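Local coordinates for CrtC domain-containing protein (Fusarium vanettenii 77-13-4, PDB 7A0Q) that probably adds water to the isoflavonoid phytoalexin kievitone, as a kievitone hydratase of the lyase class built from two lipocalin-like domains, at residues V158-A163 with K232-I237; R248-R253 with L262-T267; W174-P179 with Y205-G210. One frame throughout, in Å; residues are numbered along the deposited sequence.

Interaction 1: residues V158-A163 with K232-I237; sequences VANGGA and KISAWI. With NAG (2-acetamido-2-deoxy-beta-D-glucopyranose), chain C.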
loop_
_atom_site.group_PDB
_atom_site.type_symbol
_atom_site.label_atom_id
_atom_site.label_comp_id
_atom_site.label_asym_id
_atom_site.label_seq_id
_atom_site.Cartn_x
_atom_site.Cartn_y
_atom_site.Cartn_z
ATOM N N VAL A 158 -6.700 -7.756 6.077
ATOM C CA VAL A 158 -6.075 -8.728 5.179
ATOM C C VAL A 158 -4.853 -9.254 5.918
ATOM O O VAL A 158 -3.890 -8.515 6.132
ATOM C CB VAL A 158 -5.660 -8.082 3.848
ATOM C CG1 VAL A 158 -4.937 -9.089 2.945
ATOM C CG2 VAL A 158 -6.865 -7.449 3.139
ATOM N N ALA A 159 -4.900 -10.522 6.324
ATOM C CA ALA A 159 -3.808 -11.157 7.059
ATOM C C ALA A 159 -2.960 -11.911 6.036
ATOM O O ALA A 159 -3.265 -13.056 5.679
ATOM C CB ALA A 159 -4.351 -12.085 8.146
ATOM N N ASN A 160 -1.901 -11.254 5.554
ATOM C CA ASN A 160 -1.125 -11.809 4.447
ATOM C C ASN A 160 -0.620 -13.199 4.788
ATOM O O ASN A 160 -0.169 -13.456 5.906
ATOM C CB ASN A 160 0.031 -10.871 4.120
ATOM C CG ASN A 160 -0.447 -9.649 3.370
ATOM O OD1 ASN A 160 -0.557 -9.660 2.143
ATOM N ND2 ASN A 160 -0.773 -8.595 4.105
ATOM N N GLY A 161 -0.699 -14.100 3.806
ATOM C CA GLY A 161 -0.294 -15.475 4.024
ATOM C C GLY A 161 -1.330 -16.327 4.707
ATOM O O GLY A 161 -1.095 -17.532 4.887
ATOM N N GLY A 162 -2.454 -15.737 5.108
ATOM C CA GLY A 162 -3.537 -16.444 5.757
ATOM C C GLY A 162 -3.615 -16.125 7.233
ATOM O O GLY A 162 -4.711 -15.934 7.769
ATOM N N ALA A 163 -2.460 -16.058 7.897
ATOM C CA ALA A 163 -2.396 -15.784 9.329
ATOM C C ALA A 163 -1.517 -14.585 9.655
ATOM O O ALA A 163 -1.280 -14.309 10.837
ATOM C CB ALA A 163 -1.898 -17.016 10.092
ATOM N N LYS A 232 -10.724 -8.112 -1.247
ATOM C CA LYS A 232 -9.561 -7.239 -1.149
ATOM C C LYS A 232 -8.334 -8.105 -1.369
ATOM O O LYS A 232 -8.163 -9.125 -0.691
ATOM C CB LYS A 232 -9.495 -6.532 0.214
ATOM C CG LYS A 232 -10.754 -5.737 0.583
ATOM C CD LYS A 232 -11.013 -4.622 -0.439
ATOM C CE LYS A 232 -12.263 -3.833 -0.101
ATOM N NZ LYS A 232 -12.610 -2.846 -1.181
ATOM N N ILE A 233 -7.492 -7.717 -2.321
ATOM C CA ILE A 233 -6.406 -8.568 -2.789
ATOM C C ILE A 233 -5.070 -7.906 -2.480
ATOM O O ILE A 233 -4.847 -6.747 -2.842
ATOM C CB ILE A 233 -6.516 -8.845 -4.293
ATOM C CG1 ILE A 233 -7.883 -9.446 -4.601
ATOM C CG2 ILE A 233 -5.368 -9.762 -4.750
ATOM C CD1 ILE A 233 -8.130 -9.639 -6.073
ATOM N N SER A 234 -4.168 -8.672 -1.865
ATOM C CA SER A 234 -2.801 -8.238 -1.584
ATOM C C SER A 234 -1.877 -9.294 -2.177
ATOM O O SER A 234 -1.821 -10.417 -1.674
ATOM C CB SER A 234 -2.593 -8.086 -0.075
ATOM O OG SER A 234 -1.252 -7.801 0.269
ATOM N N ALA A 235 -1.193 -8.962 -3.276
ATOM C CA ALA A 235 -0.497 -9.962 -4.081
ATOM C C ALA A 235 0.978 -9.619 -4.204
ATOM O O ALA A 235 1.329 -8.483 -4.538
ATOM C CB ALA A 235 -1.120 -10.065 -5.482
ATOM N N TRP A 236 1.834 -10.621 -4.001
ATOM C CA TRP A 236 3.282 -10.440 -4.036
ATOM C C TRP A 236 3.912 -11.307 -5.120
ATOM O O TRP A 236 3.593 -12.495 -5.240
ATOM C CB TRP A 236 3.925 -10.830 -2.702
ATOM C CG TRP A 236 3.700 -9.870 -1.561
ATOM C CD1 TRP A 236 2.700 -9.919 -0.641
ATOM C CD2 TRP A 236 4.540 -8.773 -1.198
ATOM N NE1 TRP A 236 2.845 -8.884 0.273
ATOM C CE2 TRP A 236 3.970 -8.169 -0.052
ATOM C CE3 TRP A 236 5.710 -8.224 -1.744
ATOM C CZ2 TRP A 236 4.546 -7.059 0.566
ATOM C CZ3 TRP A 236 6.281 -7.129 -1.126
ATOM C CH2 TRP A 236 5.697 -6.554 0.017
ATOM N N ILE A 237 4.868 -10.729 -5.852
ATOM C CA ILE A 237 5.665 -11.475 -6.835
ATOM C C ILE A 237 7.130 -11.097 -6.639
ATOM O O ILE A 237 7.478 -9.914 -6.686
ATOM C CB ILE A 237 5.227 -11.185 -8.280
ATOM C CG1 ILE A 237 3.718 -11.373 -8.443
ATOM C CG2 ILE A 237 5.986 -12.090 -9.249
ATOM C CD1 ILE A 237 2.941 -10.074 -8.294
HETATM C C1 NAG C . 12.669 -8.054 -10.701
HETATM C C2 NAG C . 11.385 -8.238 -11.490
HETATM C C3 NAG C . 11.664 -9.011 -12.781
HETATM C C4 NAG C . 12.816 -8.405 -13.573
HETATM C C5 NAG C . 14.028 -8.135 -12.692
HETATM C C6 NAG C . 15.068 -7.291 -13.390
HETATM C C7 NAG C . 9.206 -8.420 -10.365
HETATM C C8 NAG C . 8.284 -9.327 -9.613
HETATM N N2 NAG C . 10.382 -8.946 -10.710
HETATM O O3 NAG C . 10.478 -9.012 -13.569
HETATM O O4 NAG C . 13.229 -9.348 -14.556
HETATM O O5 NAG C . 13.644 -7.401 -11.520
HETATM O O6 NAG C . 14.511 -6.048 -13.800
HETATM O O7 NAG C . 8.909 -7.259 -10.625
HETATM O O HOH W 1 -1.752 -6.379 2.684
HETATM O O HOH W 2 -0.309 -11.739 0.148
#

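Interaction 2: residues R248-R253 with L262-T267; sequences RFATIR and LPLEFT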
loop_
_atom_site.group_PDB
_atom_site.type_symbol
_atom_site.label_atom_id
_atom_site.label_comp_id
_atom_site.label_asym_id
_atom_site.label_seq_id
_atom_site.Cartn_x
_atom_site.Cartn_y
_atom_site.Cartn_z
ATOM N N ARG A 248 4.889 -16.103 -5.904
ATOM C CA ARG A 248 3.894 -15.484 -6.777
ATOM C C ARG A 248 2.526 -15.890 -6.229
ATOM O O ARG A 248 2.038 -16.987 -6.517
ATOM C CB ARG A 248 4.091 -15.906 -8.234
ATOM C CG ARG A 248 4.397 -17.398 -8.436
ATOM C CD ARG A 248 4.654 -17.733 -9.906
ATOM N NE ARG A 248 4.880 -19.167 -10.100
ATOM C CZ ARG A 248 3.918 -20.071 -10.252
ATOM N NH1 ARG A 248 2.640 -19.714 -10.234
ATOM N NH2 ARG A 248 4.234 -21.347 -10.424
ATOM N N PHE A 249 1.932 -15.021 -5.411
ATOM C CA PHE A 249 0.728 -15.455 -4.716
ATOM C C PHE A 249 -0.097 -14.245 -4.297
ATOM O O PHE A 249 0.400 -13.121 -4.201
ATOM C CB PHE A 249 1.062 -16.343 -3.499
ATOM C CG PHE A 249 1.426 -15.577 -2.244
ATOM C CD1 PHE A 249 2.583 -14.805 -2.183
ATOM C CD2 PHE A 249 0.602 -15.631 -1.125
ATOM C CE1 PHE A 249 2.914 -14.105 -1.006
ATOM C CE2 PHE A 249 0.925 -14.947 0.037
ATOM C CZ PHE A 249 2.071 -14.182 0.096
ATOM N N ALA A 250 -1.381 -14.504 -4.078
ATOM C CA ALA A 250 -2.310 -13.504 -3.577
ATOM C C ALA A 250 -2.896 -13.984 -2.262
ATOM O O ALA A 250 -3.222 -15.167 -2.112
ATOM C CB ALA A 250 -3.439 -13.241 -4.593
ATOM N N THR A 251 -3.024 -13.050 -1.311
ATOM C CA THR A 251 -3.917 -13.209 -0.171
ATOM C C THR A 251 -5.166 -12.395 -0.473
ATOM O O THR A 251 -5.080 -11.199 -0.761
ATOM C CB THR A 251 -3.283 -12.736 1.138
ATOM O OG1 THR A 251 -2.022 -13.396 1.347
ATOM C CG2 THR A 251 -4.223 -13.050 2.304
ATOM N N ILE A 252 -6.311 -13.050 -0.457
ATOM C CA ILE A 252 -7.567 -12.394 -0.776
ATOM C C ILE A 252 -8.464 -12.487 0.442
ATOM O O ILE A 252 -8.786 -13.587 0.897
ATOM C CB ILE A 252 -8.247 -13.026 -1.998
ATOM C CG1 ILE A 252 -7.292 -13.006 -3.198
ATOM C CG2 ILE A 252 -9.581 -12.300 -2.263
ATOM C CD1 ILE A 252 -7.882 -13.600 -4.475
ATOM N N ARG A 253 -8.859 -11.331 0.976
ATOM C CA ARG A 253 -9.860 -11.289 2.025
ATOM C C ARG A 253 -11.218 -11.122 1.367
ATOM O O ARG A 253 -11.408 -10.204 0.567
ATOM C CB ARG A 253 -9.588 -10.138 2.995
ATOM C CG ARG A 253 -10.534 -10.117 4.190
ATOM C CD ARG A 253 -10.998 -8.679 4.484
ATOM N NE ARG A 253 -12.013 -8.224 3.533
ATOM C CZ ARG A 253 -12.535 -6.995 3.519
ATOM N NH1 ARG A 253 -12.133 -6.068 4.390
ATOM N NH2 ARG A 253 -13.465 -6.683 2.625
ATOM N N LEU A 262 -3.573 -18.012 -2.611
ATOM C CA LEU A 262 -3.657 -18.632 -3.933
ATOM C C LEU A 262 -2.421 -18.316 -4.760
ATOM O O LEU A 262 -1.970 -17.169 -4.796
ATOM C CB LEU A 262 -4.904 -18.141 -4.693
ATOM C CG LEU A 262 -6.232 -18.200 -3.928
ATOM C CD1 LEU A 262 -7.350 -17.564 -4.747
ATOM C CD2 LEU A 262 -6.578 -19.641 -3.579
ATOM N N PRO A 263 -1.854 -19.311 -5.441
ATOM C CA PRO A 263 -0.786 -19.024 -6.407
ATOM C C PRO A 263 -1.310 -18.184 -7.561
ATOM O O PRO A 263 -2.498 -18.210 -7.889
ATOM C CB PRO A 263 -0.359 -20.416 -6.898
ATOM C CG PRO A 263 -0.916 -21.391 -5.914
ATOM C CD PRO A 263 -2.169 -20.745 -5.368
ATOM N N LEU A 264 -0.399 -17.457 -8.210
ATOM C CA LEU A 264 -0.766 -16.685 -9.393
ATOM C C LEU A 264 0.350 -16.743 -10.433
ATOM O O LEU A 264 1.502 -17.056 -10.131
ATOM C CB LEU A 264 -1.102 -15.217 -9.052
ATOM C CG LEU A 264 0.001 -14.317 -8.484
ATOM C CD1 LEU A 264 0.925 -13.740 -9.554
ATOM C CD2 LEU A 264 -0.614 -13.187 -7.659
ATOM N N GLU A 265 -0.022 -16.439 -11.671
ATOM C CA GLU A 265 0.926 -16.238 -12.762
ATOM C C GLU A 265 0.989 -14.750 -13.074
ATOM O O GLU A 265 -0.051 -14.100 -13.212
ATOM C CB GLU A 265 0.512 -17.033 -14.004
ATOM C CG GLU A 265 0.461 -18.528 -13.774
ATOM C CD GLU A 265 -0.020 -19.290 -14.994
ATOM O OE1 GLU A 265 -0.149 -18.669 -16.071
ATOM O OE2 GLU A 265 -0.265 -20.508 -14.869
ATOM N N PHE A 266 2.208 -14.224 -13.201
ATOM C CA PHE A 266 2.467 -12.795 -13.318
ATOM C C PHE A 266 3.116 -12.514 -14.662
ATOM O O PHE A 266 4.115 -13.149 -15.007
ATOM C CB PHE A 266 3.379 -12.347 -12.170
ATOM C CG PHE A 266 4.014 -10.988 -12.353
ATOM C CD1 PHE A 266 3.324 -9.827 -12.021
ATOM C CD2 PHE A 266 5.336 -10.880 -12.774
ATOM C CE1 PHE A 266 3.926 -8.584 -12.154
ATOM C CE2 PHE A 266 5.941 -9.638 -12.909
ATOM C CZ PHE A 266 5.243 -8.493 -12.594
ATOM N N THR A 267 2.560 -11.569 -15.413
ATOM C CA THR A 267 3.128 -11.180 -16.705
ATOM C C THR A 267 3.275 -9.669 -16.757
ATOM O O THR A 267 2.256 -8.954 -16.856
ATOM C CB THR A 267 2.263 -11.660 -17.866
ATOM O OG1 THR A 267 2.160 -13.087 -17.828
ATOM C CG2 THR A 267 2.902 -11.248 -19.206
#

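Interaction 3: residues W174-P179 with Y205-G210; sequences WEFGLP and YDRQWG. With IMD (imidazole), chain F.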
loop_
_atom_site.group_PDB
_atom_site.type_symbol
_atom_site.label_atom_id
_atom_site.label_comp_id
_atom_site.label_asym_id
_atom_site.label_seq_id
_atom_site.Cartn_x
_atom_site.Cartn_y
_atom_site.Cartn_z
ATOM N N TRP A 174 6.029 -10.029 8.507
ATOM C CA TRP A 174 4.697 -9.972 9.095
ATOM C C TRP A 174 4.005 -8.781 8.466
ATOM O O TRP A 174 4.587 -7.700 8.411
ATOM C CB TRP A 174 4.759 -9.803 10.622
ATOM C CG TRP A 174 5.305 -11.009 11.313
ATOM C CD1 TRP A 174 4.592 -12.034 11.852
ATOM C CD2 TRP A 174 6.685 -11.319 11.522
ATOM N NE1 TRP A 174 5.446 -12.980 12.385
ATOM C CE2 TRP A 174 6.736 -12.558 12.196
ATOM C CE3 TRP A 174 7.885 -10.672 11.198
ATOM C CZ2 TRP A 174 7.943 -13.164 12.560
ATOM C CZ3 TRP A 174 9.087 -11.279 11.558
ATOM C CH2 TRP A 174 9.101 -12.511 12.234
ATOM N N GLU A 175 2.792 -8.988 7.949
ATOM C CA GLU A 175 2.133 -7.920 7.205
ATOM C C GLU A 175 0.619 -8.039 7.319
ATOM O O GLU A 175 0.062 -9.121 7.116
ATOM C CB GLU A 175 2.545 -7.953 5.721
ATOM C CG GLU A 175 1.912 -6.822 4.878
ATOM C CD GLU A 175 1.902 -7.114 3.377
ATOM O OE1 GLU A 175 2.188 -8.266 2.969
ATOM O OE2 GLU A 175 1.578 -6.196 2.595
ATOM N N PHE A 176 -0.052 -6.918 7.614
ATOM C CA PHE A 176 -1.504 -6.859 7.496
ATOM C C PHE A 176 -1.918 -5.576 6.788
ATOM O O PHE A 176 -1.237 -4.549 6.856
ATOM C CB PHE A 176 -2.226 -6.995 8.860
ATOM C CG PHE A 176 -1.923 -5.896 9.857
ATOM C CD1 PHE A 176 -0.902 -6.052 10.797
ATOM C CD2 PHE A 176 -2.701 -4.753 9.906
ATOM C CE1 PHE A 176 -0.640 -5.077 11.735
ATOM C CE2 PHE A 176 -2.434 -3.765 10.849
ATOM C CZ PHE A 176 -1.403 -3.929 11.755
ATOM N N GLY A 177 -3.032 -5.672 6.078
ATOM C CA GLY A 177 -3.626 -4.532 5.396
ATOM C C GLY A 177 -4.994 -4.248 5.983
ATOM O O GLY A 177 -5.742 -5.173 6.306
ATOM N N LEU A 178 -5.312 -2.964 6.127
ATOM C CA LEU A 178 -6.649 -2.529 6.516
ATOM C C LEU A 178 -7.216 -1.822 5.295
ATOM O O LEU A 178 -6.859 -0.664 5.035
ATOM C CB LEU A 178 -6.587 -1.584 7.721
ATOM C CG LEU A 178 -5.809 -2.152 8.911
ATOM C CD1 LEU A 178 -5.672 -1.152 10.062
ATOM C CD2 LEU A 178 -6.422 -3.466 9.385
ATOM N N PRO A 179 -8.067 -2.480 4.488
ATOM C CA PRO A 179 -8.242 -2.044 3.087
ATOM C C PRO A 179 -9.109 -0.818 2.838
ATOM O O PRO A 179 -8.830 -0.056 1.905
ATOM C CB PRO A 179 -8.877 -3.269 2.409
ATOM C CG PRO A 179 -8.723 -4.376 3.361
ATOM C CD PRO A 179 -8.660 -3.805 4.732
ATOM N N TYR A 205 -4.411 1.001 4.777
ATOM C CA TYR A 205 -3.252 1.109 5.644
ATOM C C TYR A 205 -2.548 -0.244 5.664
ATOM O O TYR A 205 -3.182 -1.274 5.912
ATOM C CB TYR A 205 -3.690 1.531 7.049
ATOM C CG TYR A 205 -2.579 1.475 8.066
ATOM C CD1 TYR A 205 -1.686 2.545 8.190
ATOM C CD2 TYR A 205 -2.433 0.380 8.913
ATOM C CE1 TYR A 205 -0.665 2.510 9.117
ATOM C CE2 TYR A 205 -1.401 0.333 9.846
ATOM C CZ TYR A 205 -0.534 1.403 9.944
ATOM O OH TYR A 205 0.473 1.360 10.878
ATOM N N ASP A 206 -1.250 -0.249 5.376
ATOM C CA ASP A 206 -0.490 -1.493 5.332
ATOM C C ASP A 206 0.665 -1.424 6.321
ATOM O O ASP A 206 1.464 -0.480 6.291
ATOM C CB ASP A 206 0.045 -1.789 3.923
ATOM C CG ASP A 206 0.114 -3.267 3.643
ATOM O OD1 ASP A 206 -0.948 -3.879 3.418
ATOM O OD2 ASP A 206 1.232 -3.815 3.667
ATOM N N ARG A 207 0.752 -2.425 7.184
ATOM C CA ARG A 207 1.769 -2.494 8.228
ATOM C C ARG A 207 2.634 -3.720 7.995
ATOM O O ARG A 207 2.108 -4.828 7.869
ATOM C CB ARG A 207 1.095 -2.572 9.600
ATOM C CG ARG A 207 2.032 -2.817 10.736
ATOM C CD ARG A 207 2.877 -1.604 11.061
ATOM N NE ARG A 207 3.718 -1.896 12.227
ATOM C CZ ARG A 207 5.049 -1.835 12.235
ATOM N NH1 ARG A 207 5.726 -1.474 11.134
ATOM N NH2 ARG A 207 5.705 -2.118 13.354
ATOM N N GLN A 208 3.949 -3.532 7.942
ATOM C CA GLN A 208 4.837 -4.642 7.610
ATOM C C GLN A 208 6.134 -4.521 8.382
ATOM O O GLN A 208 6.733 -3.446 8.430
ATOM C CB GLN A 208 5.133 -4.680 6.106
ATOM C CG GLN A 208 5.935 -5.917 5.692
ATOM C CD GLN A 208 5.950 -6.129 4.197
ATOM O OE1 GLN A 208 5.424 -5.313 3.434
ATOM N NE2 GLN A 208 6.555 -7.238 3.761
ATOM N N TRP A 209 6.593 -5.637 8.945
ATOM C CA TRP A 209 7.868 -5.635 9.656
ATOM C C TRP A 209 8.504 -7.009 9.473
ATOM O O TRP A 209 7.825 -7.977 9.140
ATOM C CB TRP A 209 7.684 -5.240 11.137
ATOM C CG TRP A 209 6.893 -6.182 12.027
ATOM C CD1 TRP A 209 7.401 -7.001 12.999
ATOM C CD2 TRP A 209 5.471 -6.384 12.041
ATOM N NE1 TRP A 209 6.389 -7.694 13.609
ATOM C CE2 TRP A 209 5.195 -7.347 13.040
ATOM C CE3 TRP A 209 4.405 -5.857 11.296
ATOM C CZ2 TRP A 209 3.899 -7.777 13.325
ATOM C CZ3 TRP A 209 3.125 -6.305 11.559
ATOM C CH2 TRP A 209 2.883 -7.259 12.571
ATOM N N GLY A 210 9.825 -7.095 9.659
ATOM C CA GLY A 210 10.540 -8.312 9.321
ATOM C C GLY A 210 11.665 -8.610 10.291
ATOM O O GLY A 210 11.933 -7.844 11.215
HETATM N N1 IMD F . 4.243 -2.617 -0.060
HETATM C C2 IMD F . 3.520 -3.583 0.552
HETATM N N3 IMD F . 2.633 -2.981 1.384
HETATM C C4 IMD F . 2.793 -1.651 1.290
HETATM C C5 IMD F . 3.805 -1.417 0.378
#

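Interaction 1: residues V158-A163 with K232-I237
Asn160 and Ser234 are joined both directly and through two waters. Ser234 OG donates to Asn160 OD1 at 2.7 Å, in the plane of the amide and on a lone pair, with a C=O...donor angle of 134°. Water 1 donates to Ser234 OG and accepts from Asn160 ND2, which lies 2.8 Å from it. Water 2 donates both to Asn160 OD1, at 2.9 Å, and to the backbone Ser234 O. OD1 is therefore gripped by two donors, and the amide cannot turn over without losing its bonds; Asn160 ND2 is held as well by Glu175 O. Anti to its backbone N (chi1 174°), which brings it to OD1, Ser234 OG also hydrogen-bonds Trp221 NE1. Trp236 brings the edge of its indole toward the same carbonyl, with NE1 4.0 Å from Asn160 OD1, but its hydrogen bond goes to Glu175 OE1. Next to this polar cluster Val158 divides its two methyls: CG1 rests 4.0 Å from Ser234 CB, while CG2 meets Lys232 CB, whose amine continues away to His225. Asn160 sits in a type II turn from Ala159 to Gly162, closed by a bond of 2.9 Å from Gly162 N to Ala159 O. Ile237, further along the strand, places its backbone O 3.1 Å from C8, the acetamide methyl of an N-acetylglucosamine of the protein's own glycan. The two segments are not paired as strands; they meet through side chains and water, a hydrated seam where the N-terminal lipocalin domain abuts the second lipocalin-like barrel of a CrtC-type fold.

Interaction 2: residues R248-R253 with L262-T267
Ala250 and Leu262 form the hydrogen-bonded pair of an antiparallel beta hairpin in the second lipocalin-like barrel: Ala250 N reaches Leu262 O at 2.8 Å, and Leu262 N returns a bond to Ala250 O at 2.9 Å, both nearly straight. Phe249 and Pro263 make the neighbouring non-hydrogen-bonded pair, with Phe249 CA 3.2 Å from Leu262 O in a CA-H...O contact. Further on, Leu264 N donates to Arg248 O at 3.0 Å, approaching from well above the carbonyl plane. The segments run antiparallel but strongly twisted, their N-to-C directions at 129°. The extended Arg248 side chain passes over Leu264 O, to which its NH1 donates at 2.9 Å, in the guanidinium plane although 54° out of the carbonyl plane. The side-chain packing is apolar. Ile252 CD1 and Leu262 CD1 touch at 4.0 Å, their side chains crossing at about a right angle, and Ile291 and Phe294 add to the packing around Leu262. Phe249 turns to the other face, where Phe166 meets it edge-to-face and Trp236 lies against it. Leu264 is backed by Ala235, Ile237 and Leu289. Its CG stands between its own N and carbonyl carbon (chi1 64°), and Leu264 CD2 lies against the other strand's backbone, 3.6 Å from Phe249 C.

Interaction 3: residues W174-P179 with Y205-G210
Glu175 OE2 and Asp206 OD2 stand only 2.6 Å apart, their carboxylate planes turned by 77°. A bound imidazole, probably from the crystallisation liquor, donates from N3 to the same Asp206 OD2 at 2.8 Å. The second oxygens have other partners: Trp236 NE1 binds Glu175 OE1, and Trp204 NE1 binds Asp206 OD1. Gln208 lays its amide almost flat against the Glu175 carboxylate, the two planes 14° apart, while Thr173 holds its NE2. Gly177, which has no side chain, lets Asp206 OD1 lie 3.4 Å from Gly177 CA. Six backbone hydrogen bonds tie the strands, two for each of the pairs Trp174–Trp209, Phe176–Arg207 and Leu178–Tyr205.

The side chains of these three pairs share the opposite face of the sheet. Trp174 CB lies 3.5 Å from the centroid of the Trp209 six-membered ring, a CH-pi contact over its face. Trp209 CG lies between its backbone N and carbonyl carbon (chi1 66°), and the indole crosses to the neighbouring strand. Arg207 CB makes another CH-pi contact, over one Phe176 face but offset toward the rim, 3.8 Å from the centroid, before the chain bends away; the guanidinium is held by the carbonyls of Ser50, Gly56 and Ser58. Leu178 and Tyr205 lie side by side, with Leu178 CD1 3.8 Å from Tyr205 CD2. This is an antiparallel pairing of the N-terminal lipocalin domain whose face bearing Glu175, Asp206 and Gln208, together with Trp236 and the imidazole-binding Glu340 of the second domain, lines what is probably a ligand pocket between the two.

Along the chain the residues of interaction 3 fall between the two segments of interaction 1, and interaction 2 follows both. Interaction 1 is the bridge: its centre lies about 8 Å from that of interaction 2 and about 9 Å from that of interaction 3; the centres of interactions 2 and 3 are about 17 Å apart. Strands 158-168 and 171-189 are neighbours in the N-terminal domain, with Val158 N bonded to Gly177 O; strands 232-240 and 245-253 are neighbours in the second barrel, with Arg253 N probably bonded to Lys232 O. Thr251 OG1 also receives Gly161 N across the domain boundary. The three contacts thus run continuously from one lipocalin-like domain into the other.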